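Local coordinates for nicotinate-nucleotide pyrophosphorylase (Francisella tularensis subsp. tularensis, PDB 3TQV), which probably converts quinolinate and phosphoribosyl pyrophosphate to nicotinate mononucleotide, carbon dioxide and diphosphate, a step in NAD(+) biosynthesis, at residues I215-N226 and I238-G249; L127-L138 and R253-K261. All coordinates share one frame; numbering follows the deposited sequence.

Contact 1 (I215-N226 and I238-G249)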
loop_
_atom_site.group_PDB
_atom_site.type_symbol
_atom_site.label_atom_id
_atom_site.label_comp_id
_atom_site.label_asym_id
_atom_site.label_seq_id
_atom_site.Cartn_x
_atom_site.Cartn_y
_atom_site.Cartn_z
ATOM N N ILE B 215 -26.254 12.516 -21.184
ATOM C CA ILE B 215 -26.089 12.549 -22.637
ATOM C C ILE B 215 -26.747 13.800 -23.212
ATOM O O ILE B 215 -26.167 14.490 -24.053
ATOM C CB ILE B 215 -26.695 11.282 -23.283
ATOM C CG1 ILE B 215 -25.736 10.104 -23.117
ATOM C CG2 ILE B 215 -27.049 11.511 -24.756
ATOM C CD1 ILE B 215 -26.254 8.817 -23.670
ATOM N N ALA B 216 -27.959 14.090 -22.734
ATOM C CA ALA B 216 -28.710 15.258 -23.177
ATOM C C ALA B 216 -28.010 16.542 -22.774
ATOM O O ALA B 216 -28.126 17.553 -23.454
ATOM C CB ALA B 216 -30.125 15.224 -22.610
ATOM N N ALA B 217 -27.283 16.488 -21.663
ATOM C CA ALA B 217 -26.572 17.652 -21.133
ATOM C C ALA B 217 -25.189 17.770 -21.753
ATOM O O ALA B 217 -24.410 18.639 -21.386
ATOM C CB ALA B 217 -26.467 17.574 -19.622
ATOM N N LYS B 218 -24.904 16.877 -22.691
ATOM C CA LYS B 218 -23.660 16.900 -23.449
ATOM C C LYS B 218 -22.401 16.731 -22.580
ATOM O O LYS B 218 -21.433 17.499 -22.686
ATOM C CB LYS B 218 -23.599 18.143 -24.337
ATOM C CG LYS B 218 -24.808 18.265 -25.247
ATOM C CD LYS B 218 -24.580 19.207 -26.415
ATOM C CE LYS B 218 -25.722 19.087 -27.417
ATOM N NZ LYS B 218 -25.874 17.701 -27.943
ATOM N N ALA B 219 -22.439 15.704 -21.731
ATOM C CA ALA B 219 -21.265 15.228 -20.995
ATOM C C ALA B 219 -20.199 14.635 -21.927
ATOM O O ALA B 219 -20.474 14.294 -23.072
ATOM C CB ALA B 219 -21.674 14.190 -19.924
ATOM N N ASP B 220 -18.984 14.505 -21.416
ATOM C CA ASP B 220 -17.897 13.917 -22.185
ATOM C C ASP B 220 -17.735 12.411 -21.966
ATOM O O ASP B 220 -17.257 11.691 -22.834
ATOM C CB ASP B 220 -16.603 14.635 -21.851
ATOM C CG ASP B 220 -16.562 15.994 -22.435
ATOM O OD1 ASP B 220 -16.809 16.099 -23.653
ATOM O OD2 ASP B 220 -16.311 16.955 -21.684
ATOM N N ILE B 221 -18.114 11.947 -20.788
ATOM C CA ILE B 221 -18.037 10.540 -20.483
ATOM C C ILE B 221 -18.950 10.296 -19.297
ATOM O O ILE B 221 -19.266 11.211 -18.540
ATOM C CB ILE B 221 -16.575 10.089 -20.207
ATOM C CG1 ILE B 221 -16.533 8.621 -19.777
ATOM C CG2 ILE B 221 -15.908 10.986 -19.165
ATOM C CD1 ILE B 221 -15.170 8.182 -19.302
ATOM N N VAL B 222 -19.402 9.068 -19.150
ATOM C CA VAL B 222 -20.399 8.782 -18.151
ATOM C C VAL B 222 -19.976 7.527 -17.418
ATOM O O VAL B 222 -19.596 6.538 -18.045
ATOM C CB VAL B 222 -21.791 8.606 -18.798
ATOM C CG1 VAL B 222 -22.814 8.196 -17.760
ATOM C CG2 VAL B 222 -22.219 9.904 -19.491
HETATM N N MSE B 223 -19.992 7.584 -16.092
HETATM C CA MSE B 223 -19.652 6.424 -15.292
HETATM C C MSE B 223 -20.936 5.693 -14.941
HETATM O O MSE B 223 -21.902 6.304 -14.478
HETATM C CB MSE B 223 -18.879 6.845 -14.047
HETATM C CG MSE B 223 -18.490 5.710 -13.112
HETATM SE SE MSE B 223 -17.366 6.353 -11.642
HETATM C CE MSE B 223 -18.034 5.251 -10.163
ATOM N N LEU B 224 -20.958 4.389 -15.204
ATOM C CA LEU B 224 -22.115 3.567 -14.863
ATOM C C LEU B 224 -21.915 2.902 -13.515
ATOM O O LEU B 224 -21.132 1.964 -13.391
ATOM C CB LEU B 224 -22.361 2.499 -15.920
ATOM C CG LEU B 224 -22.433 3.021 -17.343
ATOM C CD1 LEU B 224 -22.614 1.851 -18.323
ATOM C CD2 LEU B 224 -23.534 4.087 -17.487
ATOM N N ASP B 225 -22.630 3.386 -12.509
ATOM C CA ASP B 225 -22.510 2.835 -11.172
ATOM C C ASP B 225 -23.414 1.624 -10.989
ATOM O O ASP B 225 -24.641 1.750 -10.976
ATOM C CB ASP B 225 -22.832 3.904 -10.127
ATOM C CG ASP B 225 -22.684 3.397 -8.714
ATOM O OD1 ASP B 225 -23.206 2.298 -8.409
ATOM O OD2 ASP B 225 -22.042 4.097 -7.905
ATOM N N ASN B 226 -22.785 0.457 -10.870
ATOM C CA ASN B 226 -23.453 -0.803 -10.519
ATOM C C ASN B 226 -24.595 -1.301 -11.414
ATOM O O ASN B 226 -25.525 -1.928 -10.922
ATOM C CB ASN B 226 -23.923 -0.756 -9.069
ATOM C CG ASN B 226 -22.773 -0.850 -8.086
ATOM O OD1 ASN B 226 -22.636 -0.018 -7.182
ATOM N ND2 ASN B 226 -21.933 -1.872 -8.261
ATOM N N ILE B 238 -27.446 3.039 -26.322
ATOM C CA ILE B 238 -27.794 4.441 -26.155
ATOM C C ILE B 238 -26.604 5.364 -26.401
ATOM O O ILE B 238 -26.766 6.453 -26.952
ATOM C CB ILE B 238 -28.386 4.693 -24.741
ATOM C CG1 ILE B 238 -29.710 3.935 -24.588
ATOM C CG2 ILE B 238 -28.572 6.181 -24.474
ATOM C CD1 ILE B 238 -30.329 4.056 -23.222
ATOM N N ALA B 239 -25.413 4.924 -26.011
ATOM C CA ALA B 239 -24.285 5.846 -25.933
ATOM C C ALA B 239 -23.415 5.820 -27.171
ATOM O O ALA B 239 -22.634 6.746 -27.411
ATOM C CB ALA B 239 -23.439 5.590 -24.660
ATOM N N ARG B 240 -23.549 4.752 -27.951
ATOM C CA ARG B 240 -22.746 4.571 -29.146
ATOM C C ARG B 240 -22.770 5.835 -29.997
ATOM O O ARG B 240 -23.829 6.280 -30.454
ATOM C CB ARG B 240 -23.252 3.373 -29.940
ATOM C CG ARG B 240 -22.353 2.976 -31.090
ATOM C CD ARG B 240 -23.022 2.002 -32.057
ATOM N NE ARG B 240 -23.748 0.912 -31.400
ATOM C CZ ARG B 240 -23.188 -0.052 -30.677
ATOM N NH1 ARG B 240 -21.870 -0.066 -30.479
ATOM N NH2 ARG B 240 -23.954 -0.994 -30.133
ATOM N N GLY B 241 -21.589 6.420 -30.166
ATOM C CA GLY B 241 -21.402 7.620 -30.956
ATOM C C GLY B 241 -21.730 8.908 -30.227
ATOM O O GLY B 241 -21.530 9.998 -30.758
ATOM N N LYS B 242 -22.243 8.785 -29.007
ATOM C CA LYS B 242 -22.678 9.948 -28.244
ATOM C C LYS B 242 -21.679 10.296 -27.144
ATOM O O LYS B 242 -20.919 11.259 -27.275
ATOM C CB LYS B 242 -24.057 9.697 -27.639
ATOM C CG LYS B 242 -25.128 9.334 -28.647
ATOM C CD LYS B 242 -25.941 10.547 -29.068
ATOM C CE LYS B 242 -27.248 10.109 -29.696
ATOM N NZ LYS B 242 -27.047 8.921 -30.576
ATOM N N VAL B 243 -21.699 9.524 -26.056
ATOM C CA VAL B 243 -20.730 9.689 -24.971
ATOM C C VAL B 243 -19.891 8.447 -24.787
ATOM O O VAL B 243 -20.320 7.336 -25.086
ATOM C CB VAL B 243 -21.387 9.949 -23.611
ATOM C CG1 VAL B 243 -21.820 11.386 -23.496
ATOM C CG2 VAL B 243 -22.542 8.988 -23.401
ATOM N N ALA B 244 -18.687 8.667 -24.283
ATOM C CA ALA B 244 -17.812 7.613 -23.820
ATOM C C ALA B 244 -18.441 6.991 -22.569
ATOM O O ALA B 244 -19.097 7.679 -21.788
ATOM C CB ALA B 244 -16.456 8.206 -23.511
ATOM N N LEU B 245 -18.273 5.685 -22.392
ATOM C CA LEU B 245 -18.840 4.996 -21.229
ATOM C C LEU B 245 -17.753 4.301 -20.421
ATOM O O LEU B 245 -16.883 3.617 -20.986
ATOM C CB LEU B 245 -19.872 3.943 -21.642
ATOM C CG LEU B 245 -21.293 4.315 -22.040
ATOM C CD1 LEU B 245 -22.080 3.041 -22.305
ATOM C CD2 LEU B 245 -21.981 5.155 -20.975
ATOM N N GLU B 246 -17.824 4.475 -19.099
ATOM C CA GLU B 246 -16.925 3.829 -18.139
ATOM C C GLU B 246 -17.756 3.072 -17.087
ATOM O O GLU B 246 -18.678 3.630 -16.504
ATOM C CB GLU B 246 -16.015 4.891 -17.505
ATOM C CG GLU B 246 -15.190 4.432 -16.315
ATOM C CD GLU B 246 -14.469 5.585 -15.597
ATOM O OE1 GLU B 246 -14.828 6.768 -15.785
ATOM O OE2 GLU B 246 -13.522 5.301 -14.838
ATOM N N VAL B 247 -17.448 1.793 -16.870
ATOM C CA VAL B 247 -18.241 0.945 -15.958
ATOM C C VAL B 247 -17.603 0.760 -14.579
ATOM O O VAL B 247 -16.471 0.317 -14.473
ATOM C CB VAL B 247 -18.528 -0.466 -16.553
ATOM C CG1 VAL B 247 -19.012 -1.427 -15.455
ATOM C CG2 VAL B 247 -19.533 -0.395 -17.679
ATOM N N SER B 248 -18.339 1.105 -13.526
ATOM C CA SER B 248 -17.870 0.931 -12.151
ATOM C C SER B 248 -18.845 0.088 -11.350
ATOM O O SER B 248 -20.052 0.289 -11.441
ATOM C CB SER B 248 -17.708 2.281 -11.462
ATOM O OG SER B 248 -17.338 2.107 -10.109
ATOM N N GLY B 249 -18.327 -0.847 -10.562
ATOM C CA GLY B 249 -19.176 -1.719 -9.767
ATOM C C GLY B 249 -18.337 -2.750 -9.046
ATOM O O GLY B 249 -18.469 -3.946 -9.299
#

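Contact 2 (L127-L138 and R253-K261)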
loop_
_atom_site.group_PDB
_atom_site.type_symbol
_atom_site.label_atom_id
_atom_site.label_comp_id
_atom_site.label_asym_id
_atom_site.label_seq_id
_atom_site.Cartn_x
_atom_site.Cartn_y
_atom_site.Cartn_z
ATOM N N LEU B 127 -5.446 -8.097 -15.232
ATOM C CA LEU B 127 -6.746 -7.646 -15.721
ATOM C C LEU B 127 -6.694 -7.343 -17.201
ATOM O O LEU B 127 -7.592 -7.719 -17.932
ATOM C CB LEU B 127 -7.217 -6.410 -14.957
ATOM C CG LEU B 127 -7.384 -6.670 -13.459
ATOM C CD1 LEU B 127 -8.378 -5.711 -12.857
ATOM C CD2 LEU B 127 -7.851 -8.095 -13.248
ATOM N N VAL B 128 -5.633 -6.677 -17.642
ATOM C CA VAL B 128 -5.502 -6.319 -19.046
ATOM C C VAL B 128 -5.450 -7.551 -19.945
ATOM O O VAL B 128 -6.189 -7.641 -20.931
ATOM C CB VAL B 128 -4.290 -5.393 -19.317
ATOM C CG1 VAL B 128 -4.353 -4.853 -20.743
ATOM C CG2 VAL B 128 -4.281 -4.234 -18.344
ATOM N N LYS B 129 -4.593 -8.509 -19.620
ATOM C CA LYS B 129 -4.576 -9.726 -20.416
ATOM C C LYS B 129 -5.955 -10.397 -20.404
ATOM O O LYS B 129 -6.375 -11.001 -21.400
ATOM C CB LYS B 129 -3.462 -10.683 -19.977
ATOM C CG LYS B 129 -2.034 -10.139 -20.218
ATOM C CD LYS B 129 -1.645 -10.071 -21.724
ATOM C CE LYS B 129 -1.356 -8.621 -22.240
ATOM N NZ LYS B 129 -2.560 -7.816 -22.709
ATOM N N LEU B 130 -6.682 -10.265 -19.297
ATOM C CA LEU B 130 -8.008 -10.883 -19.214
ATOM C C LEU B 130 -8.972 -10.327 -20.255
ATOM O O LEU B 130 -9.909 -11.013 -20.663
ATOM C CB LEU B 130 -8.611 -10.761 -17.808
ATOM C CG LEU B 130 -8.059 -11.761 -16.782
ATOM C CD1 LEU B 130 -8.743 -11.612 -15.420
ATOM C CD2 LEU B 130 -8.188 -13.194 -17.298
ATOM N N ILE B 131 -8.741 -9.089 -20.682
ATOM C CA ILE B 131 -9.694 -8.408 -21.547
ATOM C C ILE B 131 -9.057 -8.001 -22.860
ATOM O O ILE B 131 -9.528 -7.071 -23.520
ATOM C CB ILE B 131 -10.312 -7.150 -20.877
ATOM C CG1 ILE B 131 -9.317 -5.987 -20.844
ATOM C CG2 ILE B 131 -10.849 -7.467 -19.463
ATOM C CD1 ILE B 131 -9.971 -4.661 -20.460
ATOM N N SER B 132 -7.994 -8.714 -23.234
ATOM C CA SER B 132 -7.201 -8.372 -24.407
ATOM C C SER B 132 -7.940 -8.649 -25.716
ATOM O O SER B 132 -7.642 -8.051 -26.751
ATOM C CB SER B 132 -5.857 -9.105 -24.371
ATOM O OG SER B 132 -6.021 -10.503 -24.202
ATOM N N GLN B 133 -8.911 -9.553 -25.655
ATOM C CA GLN B 133 -9.725 -9.900 -26.812
ATOM C C GLN B 133 -10.853 -8.894 -27.098
ATOM O O GLN B 133 -11.438 -8.894 -28.180
ATOM C CB GLN B 133 -10.315 -11.298 -26.624
ATOM C CG GLN B 133 -9.305 -12.408 -26.788
ATOM C CD GLN B 133 -9.747 -13.709 -26.134
ATOM O OE1 GLN B 133 -10.585 -13.712 -25.229
ATOM N NE2 GLN B 133 -9.178 -14.819 -26.586
ATOM N N TYR B 134 -11.168 -8.045 -26.128
ATOM C CA TYR B 134 -12.284 -7.112 -26.284
ATOM C C TYR B 134 -11.723 -5.726 -26.556
ATOM O O TYR B 134 -10.525 -5.524 -26.452
ATOM C CB TYR B 134 -13.184 -7.155 -25.044
ATOM C CG TYR B 134 -13.355 -8.573 -24.515
ATOM C CD1 TYR B 134 -14.306 -9.453 -25.064
ATOM C CD2 TYR B 134 -12.535 -9.055 -23.499
ATOM C CE1 TYR B 134 -14.445 -10.772 -24.593
ATOM C CE2 TYR B 134 -12.671 -10.361 -23.017
ATOM C CZ TYR B 134 -13.624 -11.217 -23.558
ATOM O OH TYR B 134 -13.730 -12.508 -23.055
ATOM N N LYS B 135 -12.567 -4.780 -26.936
ATOM C CA LYS B 135 -12.091 -3.429 -27.224
ATOM C C LYS B 135 -11.989 -2.544 -25.978
ATOM O O LYS B 135 -11.349 -1.494 -25.998
ATOM C CB LYS B 135 -12.978 -2.763 -28.271
ATOM C CG LYS B 135 -12.388 -1.504 -28.840
ATOM C CD LYS B 135 -13.361 -0.859 -29.780
ATOM C CE LYS B 135 -12.872 0.495 -30.259
ATOM N NZ LYS B 135 -12.012 0.398 -31.495
ATOM N N THR B 136 -12.606 -2.992 -24.898
ATOM C CA THR B 136 -12.600 -2.286 -23.630
ATOM C C THR B 136 -11.195 -1.950 -23.104
ATOM O O THR B 136 -10.259 -2.723 -23.293
ATOM C CB THR B 136 -13.325 -3.131 -22.590
ATOM O OG1 THR B 136 -14.514 -3.669 -23.182
ATOM C CG2 THR B 136 -13.694 -2.294 -21.378
ATOM N N LYS B 137 -11.057 -0.790 -22.455
ATOM C CA LYS B 137 -9.811 -0.413 -21.771
ATOM C C LYS B 137 -9.995 -0.292 -20.248
ATOM O O LYS B 137 -11.110 -0.103 -19.761
ATOM C CB LYS B 137 -9.256 0.907 -22.315
ATOM C CG LYS B 137 -9.137 0.978 -23.819
ATOM C CD LYS B 137 -7.811 0.436 -24.325
ATOM C CE LYS B 137 -7.681 0.589 -25.854
ATOM N NZ LYS B 137 -7.881 2.000 -26.342
ATOM N N LEU B 138 -8.883 -0.396 -19.518
ATOM C CA LEU B 138 -8.843 -0.318 -18.049
ATOM C C LEU B 138 -8.562 1.103 -17.539
ATOM O O LEU B 138 -7.572 1.739 -17.924
ATOM C CB LEU B 138 -7.733 -1.229 -17.531
ATOM C CG LEU B 138 -8.001 -2.115 -16.317
ATOM C CD1 LEU B 138 -9.148 -3.036 -16.643
ATOM C CD2 LEU B 138 -6.769 -2.933 -15.939
ATOM N N ARG B 253 -10.846 -9.464 -10.962
ATOM C CA ARG B 253 -10.469 -10.479 -11.940
ATOM C C ARG B 253 -11.582 -11.476 -12.245
ATOM O O ARG B 253 -11.512 -12.223 -13.224
ATOM C CB ARG B 253 -9.237 -11.237 -11.446
ATOM C CG ARG B 253 -9.448 -11.912 -10.107
ATOM C CD ARG B 253 -8.158 -12.438 -9.513
ATOM N NE ARG B 253 -8.411 -13.667 -8.772
ATOM C CZ ARG B 253 -9.160 -13.737 -7.675
ATOM N NH1 ARG B 253 -9.729 -12.643 -7.180
ATOM N NH2 ARG B 253 -9.342 -14.905 -7.072
ATOM N N ASN B 254 -12.610 -11.492 -11.410
ATOM C CA ASN B 254 -13.689 -12.456 -11.574
ATOM C C ASN B 254 -14.956 -11.901 -12.223
ATOM O O ASN B 254 -15.840 -12.665 -12.607
ATOM C CB ASN B 254 -14.010 -13.141 -10.243
ATOM C CG ASN B 254 -12.898 -14.072 -9.791
ATOM O OD1 ASN B 254 -12.676 -15.124 -10.389
ATOM N ND2 ASN B 254 -12.192 -13.686 -8.735
ATOM N N SER B 255 -15.035 -10.580 -12.367
ATOM C CA SER B 255 -16.230 -9.960 -12.933
ATOM C C SER B 255 -15.947 -9.173 -14.216
ATOM O O SER B 255 -16.860 -8.885 -14.996
ATOM C CB SER B 255 -16.898 -9.059 -11.896
ATOM O OG SER B 255 -16.059 -7.978 -11.549
ATOM N N ILE B 256 -14.674 -8.851 -14.436
ATOM C CA ILE B 256 -14.269 -7.968 -15.528
ATOM C C ILE B 256 -14.601 -8.498 -16.935
ATOM O O ILE B 256 -15.039 -7.736 -17.797
ATOM C CB ILE B 256 -12.776 -7.613 -15.417
ATOM C CG1 ILE B 256 -12.401 -6.522 -16.433
ATOM C CG2 ILE B 256 -11.941 -8.867 -15.565
ATOM C CD1 ILE B 256 -10.980 -5.938 -16.292
ATOM N N VAL B 257 -14.423 -9.799 -17.151
ATOM C CA VAL B 257 -14.662 -10.419 -18.456
ATOM C C VAL B 257 -16.121 -10.364 -18.917
ATOM O O VAL B 257 -16.409 -10.077 -20.087
ATOM C CB VAL B 257 -14.217 -11.893 -18.462
ATOM C CG1 VAL B 257 -14.666 -12.591 -19.754
ATOM C CG2 VAL B 257 -12.714 -11.994 -18.264
ATOM N N ALA B 258 -17.031 -10.665 -17.996
ATOM C CA ALA B 258 -18.457 -10.565 -18.272
ATOM C C ALA B 258 -18.827 -9.150 -18.714
ATOM O O ALA B 258 -19.577 -8.959 -19.680
ATOM C CB ALA B 258 -19.252 -10.953 -17.048
ATOM N N ILE B 259 -18.304 -8.160 -17.996
ATOM C CA ILE B 259 -18.546 -6.762 -18.319
ATOM C C ILE B 259 -17.881 -6.360 -19.624
ATOM O O ILE B 259 -18.452 -5.620 -20.430
ATOM C CB ILE B 259 -18.038 -5.852 -17.205
ATOM C CG1 ILE B 259 -18.903 -6.052 -15.955
ATOM C CG2 ILE B 259 -18.048 -4.398 -17.654
ATOM C CD1 ILE B 259 -18.147 -5.936 -14.653
ATOM N N ALA B 260 -16.666 -6.845 -19.839
ATOM C CA ALA B 260 -15.940 -6.493 -21.052
ATOM C C ALA B 260 -16.624 -7.061 -22.305
ATOM O O ALA B 260 -16.472 -6.529 -23.401
ATOM C CB ALA B 260 -14.502 -6.968 -20.957
ATOM N N LYS B 261 -17.373 -8.146 -22.130
ATOM C CA LYS B 261 -18.089 -8.774 -23.242
ATOM C C LYS B 261 -19.207 -7.872 -23.790
ATOM O O LYS B 261 -19.785 -8.146 -24.843
ATOM C CB LYS B 261 -18.657 -10.142 -22.829
ATOM C CG LYS B 261 -17.606 -11.211 -22.650
ATOM C CD LYS B 261 -18.194 -12.556 -22.173
ATOM C CE LYS B 261 -17.123 -13.650 -22.158
ATOM N NZ LYS B 261 -17.617 -14.939 -21.637
#

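Contact 1 (I215-N226 and I238-G249)
Val-222 and Leu-224 of strand 221-225 exchange backbone hydrogen bonds with Ala-244, Glu-246 and Ser-248 of the parallel strand 244-248, so that Val-222 lies beside Leu-245 and Leu-224 beside Val-247. Each of the two gives its N-H to one carbonyl and takes back an N-H from the residue two places beyond that carbonyl's: Leu-224 N reaches Glu-246 O at 2.7 Å, and Ser-248 N returns to Leu-224 O at 2.9 Å. Asn-226 N closes the series on Ser-248 O, the straightest of the five bonds at 175°.

The well-packed part is the buried face of Val-222, Leu-224, Leu-245 and Val-247. Leu-224 splits its branches there, CD2 against Leu-245 CD2 at 4.0 Å and CD1 against Val-247 CG2 at 3.9 Å. On the other face selenomethionine Met-223, anti at chi1 (179°) and chi2 and bent only at its last torsion, brings CE to Ser-248 CB and OG. Asp-225 projects from the same face; it and Ser-248 are predicted substrate-binding residues.

Towards the helix ends the packing becomes open to solvent. Ile-215 slants over Val-243, and its CD1 meets Ile-238 CG2 at 3.6 Å; all three are partly exposed.

These strands bracket helix 229-239 in a right-handed beta-alpha-beta unit. Strand 200-205 flanks one side and strand 266-268 the other, while Leu-211 of helix 208-216 packs on Val-222 and Leu-245.

Contact 2 (L127-L138 and R253-K261)
Ile-256 puts its CD1 among Leu-127, Ile-131 and Leu-138. Its CG1 lies anti to the backbone N (chi1 -171°), which sends the longer branch out from helix 256-260 towards residues 127-138. Ile-131 meets it roughly at a right angle, and Ile-131 CG2 lies 3.5 Å from Ile-256 CD1. Leu-138, in strand 137-139, also runs across it nearly perpendicularly and touches the same methyl through its own CD1. Leu-127 adds its CB from the helix side.

One turn along, Ala-260 is small enough to let the backbones come close, and its CB sits between Ile-131 CG2 at 4.0 Å and Tyr-134 CD2 at 3.8 Å. The tyrosine ring lies against the helix end with Ala-260 C and Lys-261 N over one face, while Leu-130 O and Ile-131 CA are in its plane, at the edge. Its hydroxyl end reaches Val-257 CG1, and the extended chain of Lys-261 passes the ring at a slant, Lys-261 CG lying 3.7 Å from Tyr-134 CE1.

At the other end Leu-130 and Arg-253 lie side by side and point the same way, Leu-130 CD1 meeting Arg-253 CB at 4.0 Å. Leu-127 CD2 touches the same arginine near its CA, while the guanidinium group leads away from the contact.

Aliphatic groups and the Tyr-134 ring make up the contact. The hydroxyl of Thr-136, though it faces Ala-260, is bonded to Val-264 O outside the two segments. With apolar contact in place of polar pairing, the end of helix 100-130 and the turn that follows are held against helix 256-260 by the fit of their shapes, with the aliphatic parts of Arg-253 and Lys-261 extending that fit to the surface.

Both contacts serve the same six-stranded parallel sheet of the C-terminal alpha/beta barrel domain, but at different levels. Contact 1 joins two adjacent inner strands, so main-chain hydrogen bonding sets its register, and its acidic and serine side chains face the predicted substrate site. Contact 2 lies at the sheet's edge, where helix 256-260 packs on the end of helix 100-130, the turn and strand 137-139; its packing is mainly apolar, with no polar bond between its segments. Each is part buried, part surface. Strand 244-248 leads on to helix 256-260, and the two contacts meet where Val-247 CG1 touches Ile-259 CG2 at 3.8 Å, although their centres are about 18 Å apart.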